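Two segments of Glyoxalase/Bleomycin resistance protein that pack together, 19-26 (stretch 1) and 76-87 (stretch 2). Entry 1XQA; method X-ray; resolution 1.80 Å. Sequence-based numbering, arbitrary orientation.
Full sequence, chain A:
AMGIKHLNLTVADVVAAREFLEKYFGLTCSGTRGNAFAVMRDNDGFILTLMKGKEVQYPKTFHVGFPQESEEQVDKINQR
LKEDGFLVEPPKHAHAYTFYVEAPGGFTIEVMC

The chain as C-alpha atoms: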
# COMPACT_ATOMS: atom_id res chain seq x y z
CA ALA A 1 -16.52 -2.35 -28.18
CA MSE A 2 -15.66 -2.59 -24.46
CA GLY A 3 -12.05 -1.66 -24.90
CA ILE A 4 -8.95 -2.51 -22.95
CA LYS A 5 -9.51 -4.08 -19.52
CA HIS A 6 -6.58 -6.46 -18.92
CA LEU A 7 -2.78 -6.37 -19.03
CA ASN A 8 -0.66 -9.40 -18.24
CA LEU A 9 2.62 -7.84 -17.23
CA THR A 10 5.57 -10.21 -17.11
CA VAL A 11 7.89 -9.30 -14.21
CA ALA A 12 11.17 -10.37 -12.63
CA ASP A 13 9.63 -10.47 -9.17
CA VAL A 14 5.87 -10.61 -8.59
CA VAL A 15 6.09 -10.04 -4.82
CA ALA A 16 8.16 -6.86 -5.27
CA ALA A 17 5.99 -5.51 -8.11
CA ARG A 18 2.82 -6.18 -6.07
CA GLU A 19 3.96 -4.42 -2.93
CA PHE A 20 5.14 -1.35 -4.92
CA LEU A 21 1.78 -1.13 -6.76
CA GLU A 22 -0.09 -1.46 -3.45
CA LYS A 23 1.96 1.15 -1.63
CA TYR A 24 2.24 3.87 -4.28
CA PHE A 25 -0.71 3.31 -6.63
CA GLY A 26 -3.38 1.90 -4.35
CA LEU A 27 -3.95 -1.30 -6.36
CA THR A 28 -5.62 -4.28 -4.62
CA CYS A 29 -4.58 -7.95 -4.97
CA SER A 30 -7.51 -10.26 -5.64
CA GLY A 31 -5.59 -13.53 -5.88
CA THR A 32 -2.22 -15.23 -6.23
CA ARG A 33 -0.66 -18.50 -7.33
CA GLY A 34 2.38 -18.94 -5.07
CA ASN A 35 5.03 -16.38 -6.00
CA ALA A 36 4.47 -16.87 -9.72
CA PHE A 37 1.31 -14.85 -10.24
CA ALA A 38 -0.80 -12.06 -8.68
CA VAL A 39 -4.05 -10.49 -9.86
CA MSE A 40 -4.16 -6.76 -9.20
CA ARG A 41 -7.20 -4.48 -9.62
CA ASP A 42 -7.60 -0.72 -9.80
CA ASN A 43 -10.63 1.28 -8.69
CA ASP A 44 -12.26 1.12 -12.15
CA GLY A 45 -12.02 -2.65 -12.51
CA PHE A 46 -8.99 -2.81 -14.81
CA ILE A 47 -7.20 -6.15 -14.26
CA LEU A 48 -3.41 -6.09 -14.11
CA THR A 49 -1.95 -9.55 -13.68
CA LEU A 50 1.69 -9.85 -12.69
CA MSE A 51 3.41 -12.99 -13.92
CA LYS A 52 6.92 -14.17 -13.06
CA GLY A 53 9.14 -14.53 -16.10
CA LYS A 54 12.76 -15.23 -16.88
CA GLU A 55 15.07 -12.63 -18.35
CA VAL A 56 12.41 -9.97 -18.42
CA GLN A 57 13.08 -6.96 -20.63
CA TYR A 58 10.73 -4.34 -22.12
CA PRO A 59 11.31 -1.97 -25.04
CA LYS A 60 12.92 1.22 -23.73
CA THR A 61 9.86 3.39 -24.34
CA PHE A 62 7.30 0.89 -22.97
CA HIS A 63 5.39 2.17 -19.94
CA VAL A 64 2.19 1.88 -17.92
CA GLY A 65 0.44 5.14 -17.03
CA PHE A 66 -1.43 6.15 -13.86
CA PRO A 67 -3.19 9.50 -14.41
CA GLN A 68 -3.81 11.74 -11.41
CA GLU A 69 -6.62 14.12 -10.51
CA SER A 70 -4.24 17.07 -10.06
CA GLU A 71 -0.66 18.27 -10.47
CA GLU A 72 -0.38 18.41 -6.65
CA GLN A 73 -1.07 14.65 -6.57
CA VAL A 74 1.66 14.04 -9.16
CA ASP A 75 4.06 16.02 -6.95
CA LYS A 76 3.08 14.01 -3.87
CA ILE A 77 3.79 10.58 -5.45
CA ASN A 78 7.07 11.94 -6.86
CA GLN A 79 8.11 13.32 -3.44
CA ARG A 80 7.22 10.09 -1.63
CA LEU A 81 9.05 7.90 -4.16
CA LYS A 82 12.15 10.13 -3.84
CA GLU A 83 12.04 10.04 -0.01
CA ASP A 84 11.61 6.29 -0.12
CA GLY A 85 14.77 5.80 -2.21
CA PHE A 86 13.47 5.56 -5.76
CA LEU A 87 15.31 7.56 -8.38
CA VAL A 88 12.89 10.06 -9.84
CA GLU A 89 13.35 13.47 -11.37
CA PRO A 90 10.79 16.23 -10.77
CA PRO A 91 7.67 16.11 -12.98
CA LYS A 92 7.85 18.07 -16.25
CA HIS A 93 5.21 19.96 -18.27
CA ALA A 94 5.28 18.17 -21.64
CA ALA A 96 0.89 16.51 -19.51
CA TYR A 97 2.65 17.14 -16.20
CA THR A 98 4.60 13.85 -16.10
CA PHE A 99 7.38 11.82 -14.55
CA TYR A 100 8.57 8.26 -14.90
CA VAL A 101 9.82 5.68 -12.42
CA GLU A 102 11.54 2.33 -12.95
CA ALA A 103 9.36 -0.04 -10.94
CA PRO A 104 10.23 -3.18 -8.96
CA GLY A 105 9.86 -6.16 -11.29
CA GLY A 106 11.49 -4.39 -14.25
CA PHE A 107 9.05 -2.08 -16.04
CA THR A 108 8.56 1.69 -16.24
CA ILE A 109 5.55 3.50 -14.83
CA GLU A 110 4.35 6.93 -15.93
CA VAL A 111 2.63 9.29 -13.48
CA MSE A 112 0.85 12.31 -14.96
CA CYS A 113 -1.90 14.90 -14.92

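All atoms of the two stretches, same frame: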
# COMPACT_ATOMS: atom_id res chain seq x y z
N GLU A 19 3.91 -5.25 -4.11
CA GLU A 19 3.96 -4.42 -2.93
C GLU A 19 4.17 -2.93 -3.32
O GLU A 19 3.61 -2.05 -2.68
CB GLU A 19 4.99 -4.96 -1.92
CG GLU A 19 6.38 -4.43 -2.06
CD GLU A 19 7.39 -5.19 -1.20
OE1 GLU A 19 8.60 -5.14 -1.56
OE2 GLU A 19 6.99 -5.84 -0.20
N PHE A 20 4.93 -2.69 -4.38
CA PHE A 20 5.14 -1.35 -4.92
C PHE A 20 3.81 -0.77 -5.44
O PHE A 20 3.46 0.38 -5.14
CB PHE A 20 6.16 -1.40 -6.06
CG PHE A 20 6.52 -0.05 -6.62
CD1 PHE A 20 7.40 0.79 -5.93
CD2 PHE A 20 5.99 0.39 -7.85
CE1 PHE A 20 7.76 2.03 -6.46
CE2 PHE A 20 6.34 1.64 -8.38
CZ PHE A 20 7.24 2.46 -7.67
N LEU A 21 3.06 -1.58 -6.19
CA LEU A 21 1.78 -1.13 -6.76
C LEU A 21 0.74 -0.87 -5.67
O LEU A 21 -0.06 0.08 -5.77
CB LEU A 21 1.27 -2.13 -7.80
CG LEU A 21 2.08 -2.17 -9.10
CD1 LEU A 21 1.75 -3.46 -9.87
CD2 LEU A 21 1.86 -0.90 -9.96
N GLU A 22 0.77 -1.69 -4.62
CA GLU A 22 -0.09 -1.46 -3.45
C GLU A 22 0.25 -0.18 -2.73
O GLU A 22 -0.62 0.64 -2.47
CB GLU A 22 -0.02 -2.64 -2.49
CG GLU A 22 -0.70 -3.86 -3.06
CD GLU A 22 -0.40 -5.14 -2.31
OE1 GLU A 22 0.52 -5.15 -1.46
OE2 GLU A 22 -1.07 -6.14 -2.59
N LYS A 23 1.53 0.00 -2.42
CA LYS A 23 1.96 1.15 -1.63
C LYS A 23 1.75 2.48 -2.34
O LYS A 23 1.17 3.41 -1.76
CB LYS A 23 3.43 1.00 -1.25
CG LYS A 23 3.89 2.07 -0.25
CD LYS A 23 5.27 1.79 0.26
CE LYS A 23 5.69 2.89 1.20
NZ LYS A 23 6.94 2.53 1.95
N TYR A 24 2.21 2.58 -3.58
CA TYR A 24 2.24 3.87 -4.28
C TYR A 24 1.03 4.15 -5.19
O TYR A 24 0.70 5.32 -5.45
CB TYR A 24 3.57 4.04 -5.04
CG TYR A 24 4.73 4.05 -4.09
CD1 TYR A 24 5.02 5.19 -3.33
CD2 TYR A 24 5.52 2.92 -3.90
CE1 TYR A 24 6.06 5.20 -2.42
CE2 TYR A 24 6.58 2.92 -2.98
CZ TYR A 24 6.84 4.07 -2.25
OH TYR A 24 7.88 4.06 -1.35
N PHE A 25 0.36 3.10 -5.65
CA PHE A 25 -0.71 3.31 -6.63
C PHE A 25 -2.06 2.78 -6.18
O PHE A 25 -3.04 2.86 -6.91
CB PHE A 25 -0.27 2.83 -8.01
CG PHE A 25 0.91 3.57 -8.53
CD1 PHE A 25 0.74 4.85 -9.05
CD2 PHE A 25 2.19 3.05 -8.39
CE1 PHE A 25 1.84 5.58 -9.49
CE2 PHE A 25 3.30 3.78 -8.83
CZ PHE A 25 3.11 5.04 -9.38
N GLY A 26 -2.11 2.29 -4.96
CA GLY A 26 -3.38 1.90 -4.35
C GLY A 26 -4.08 0.71 -4.99
O GLY A 26 -5.28 0.53 -4.79
N LYS A 76 3.08 14.79 -5.10
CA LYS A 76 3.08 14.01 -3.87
C LYS A 76 3.69 12.61 -4.10
O LYS A 76 4.56 12.21 -3.34
CB LYS A 76 1.66 13.92 -3.29
CG LYS A 76 1.63 13.72 -1.79
CD LYS A 76 0.33 14.29 -1.18
CE LYS A 76 -0.70 13.18 -1.00
NZ LYS A 76 -1.97 13.62 -0.32
N ILE A 77 3.24 11.91 -5.15
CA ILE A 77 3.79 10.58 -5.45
C ILE A 77 5.29 10.65 -5.77
O ILE A 77 6.09 9.81 -5.32
CB ILE A 77 3.03 9.87 -6.62
CG1 ILE A 77 1.55 9.67 -6.27
CG2 ILE A 77 3.66 8.49 -6.92
CD1 ILE A 77 0.69 9.20 -7.47
N ASN A 78 5.66 11.64 -6.58
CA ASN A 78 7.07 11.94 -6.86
C ASN A 78 7.90 12.13 -5.58
O ASN A 78 8.94 11.51 -5.40
CB ASN A 78 7.14 13.22 -7.70
CG ASN A 78 8.52 13.48 -8.26
OD1 ASN A 78 9.29 14.25 -7.69
ND2 ASN A 78 8.84 12.83 -9.37
N GLN A 79 7.43 13.02 -4.70
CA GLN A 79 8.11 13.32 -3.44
C GLN A 79 8.25 12.07 -2.58
O GLN A 79 9.33 11.79 -2.04
CB GLN A 79 7.35 14.43 -2.67
CG GLN A 79 7.88 14.71 -1.25
CD GLN A 79 6.85 15.38 -0.30
OE1 GLN A 79 5.70 15.66 -0.68
NE2 GLN A 79 7.27 15.61 0.95
N ARG A 80 7.18 11.28 -2.48
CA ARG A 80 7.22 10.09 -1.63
C ARG A 80 8.14 9.03 -2.19
O ARG A 80 8.88 8.39 -1.44
CB ARG A 80 5.82 9.55 -1.38
CG ARG A 80 4.99 10.49 -0.52
CD ARG A 80 3.57 10.04 -0.31
NE ARG A 80 2.86 11.07 0.47
CZ ARG A 80 1.64 10.92 0.98
NH1 ARG A 80 0.96 9.79 0.81
NH2 ARG A 80 1.11 11.91 1.67
N LEU A 81 8.12 8.85 -3.51
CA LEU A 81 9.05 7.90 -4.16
C LEU A 81 10.50 8.30 -3.91
O LEU A 81 11.31 7.47 -3.51
CB LEU A 81 8.76 7.80 -5.66
CG LEU A 81 7.51 7.00 -6.05
CD1 LEU A 81 7.20 7.20 -7.54
CD2 LEU A 81 7.67 5.52 -5.72
N LYS A 82 10.81 9.58 -4.10
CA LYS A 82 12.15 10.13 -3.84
C LYS A 82 12.60 9.88 -2.40
O LYS A 82 13.70 9.37 -2.16
CB LYS A 82 12.17 11.63 -4.14
CG LYS A 82 13.58 12.26 -4.10
CD LYS A 82 13.54 13.72 -4.52
CE LYS A 82 14.94 14.32 -4.52
NZ LYS A 82 14.87 15.81 -4.42
N GLU A 83 11.75 10.25 -1.43
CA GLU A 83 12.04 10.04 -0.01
C GLU A 83 12.23 8.59 0.35
O GLU A 83 12.93 8.27 1.30
CB GLU A 83 10.93 10.58 0.86
CG GLU A 83 10.79 12.06 0.79
CD GLU A 83 9.58 12.56 1.54
OE1 GLU A 83 8.74 11.73 1.96
OE2 GLU A 83 9.48 13.78 1.70
N ASP A 84 11.57 7.71 -0.39
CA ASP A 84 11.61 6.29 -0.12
C ASP A 84 12.72 5.58 -0.91
O ASP A 84 12.82 4.35 -0.88
CB ASP A 84 10.25 5.65 -0.39
CG ASP A 84 9.18 6.11 0.59
OD1 ASP A 84 9.50 6.84 1.57
OD2 ASP A 84 8.01 5.73 0.37
N GLY A 85 13.55 6.35 -1.61
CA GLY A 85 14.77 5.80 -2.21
C GLY A 85 14.68 5.40 -3.66
O GLY A 85 15.60 4.76 -4.18
N PHE A 86 13.58 5.77 -4.32
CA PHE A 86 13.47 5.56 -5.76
C PHE A 86 14.02 6.78 -6.50
O PHE A 86 13.85 7.92 -6.08
CB PHE A 86 12.03 5.25 -6.17
CG PHE A 86 11.49 3.98 -5.56
CD1 PHE A 86 11.68 2.76 -6.19
CD2 PHE A 86 10.86 4.01 -4.33
CE1 PHE A 86 11.20 1.56 -5.61
CE2 PHE A 86 10.38 2.84 -3.74
CZ PHE A 86 10.55 1.61 -4.38
N LEU A 87 14.67 6.51 -7.62
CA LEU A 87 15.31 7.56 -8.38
C LEU A 87 14.31 8.19 -9.36
O LEU A 87 13.91 7.60 -10.36
CB LEU A 87 16.58 7.02 -9.06
CG LEU A 87 17.52 6.18 -8.18
CD1 LEU A 87 18.76 5.76 -8.97
CD2 LEU A 87 17.94 6.88 -6.87

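Helices whose axes lie well apart can pack through large side chains, and the contact between residues 19-26 and 76-87, in which several are aromatic, illustrates the principle. The helix axes come no closer than 11.3 Å and run at 130° to each other, so side chains must span the gap. Tyr24, which points toward the second stretch, gives up more surface to it than any other residue.

Apolar packing dominates. Leu81 CD2 sits 3.5 Å from the centroid of the Tyr24 ring and only 8° off its normal, a CH-pi contact over the face. The same methyl lies 3.6 Å from Phe20 CE1, so one leucine branch serves two aromatic residues. Farther along, Phe25 CZ meets Ile77 CG2 more loosely, at 4.3 Å.

Among the aromatic pairs, Phe20 directs its edge at the face of Phe86, with CE1 of Phe20 3.5 Å from CZ of Phe86 and the planes at 60°. Tyr24 and Phe86 pair obliquely, their centroids 5.7 Å apart.

Polar contacts converge on Asp84, the first residue beyond the helix to leave helical geometry. Tyr24 OH donates a very short hydrogen bond, 2.4 Å, to Asp84 OD2, near the plane of the tyrosine ring. Lys23 NZ adds a long salt bridge to Asp84 OD2 at 3.7 Å, although the position of NZ is less certain.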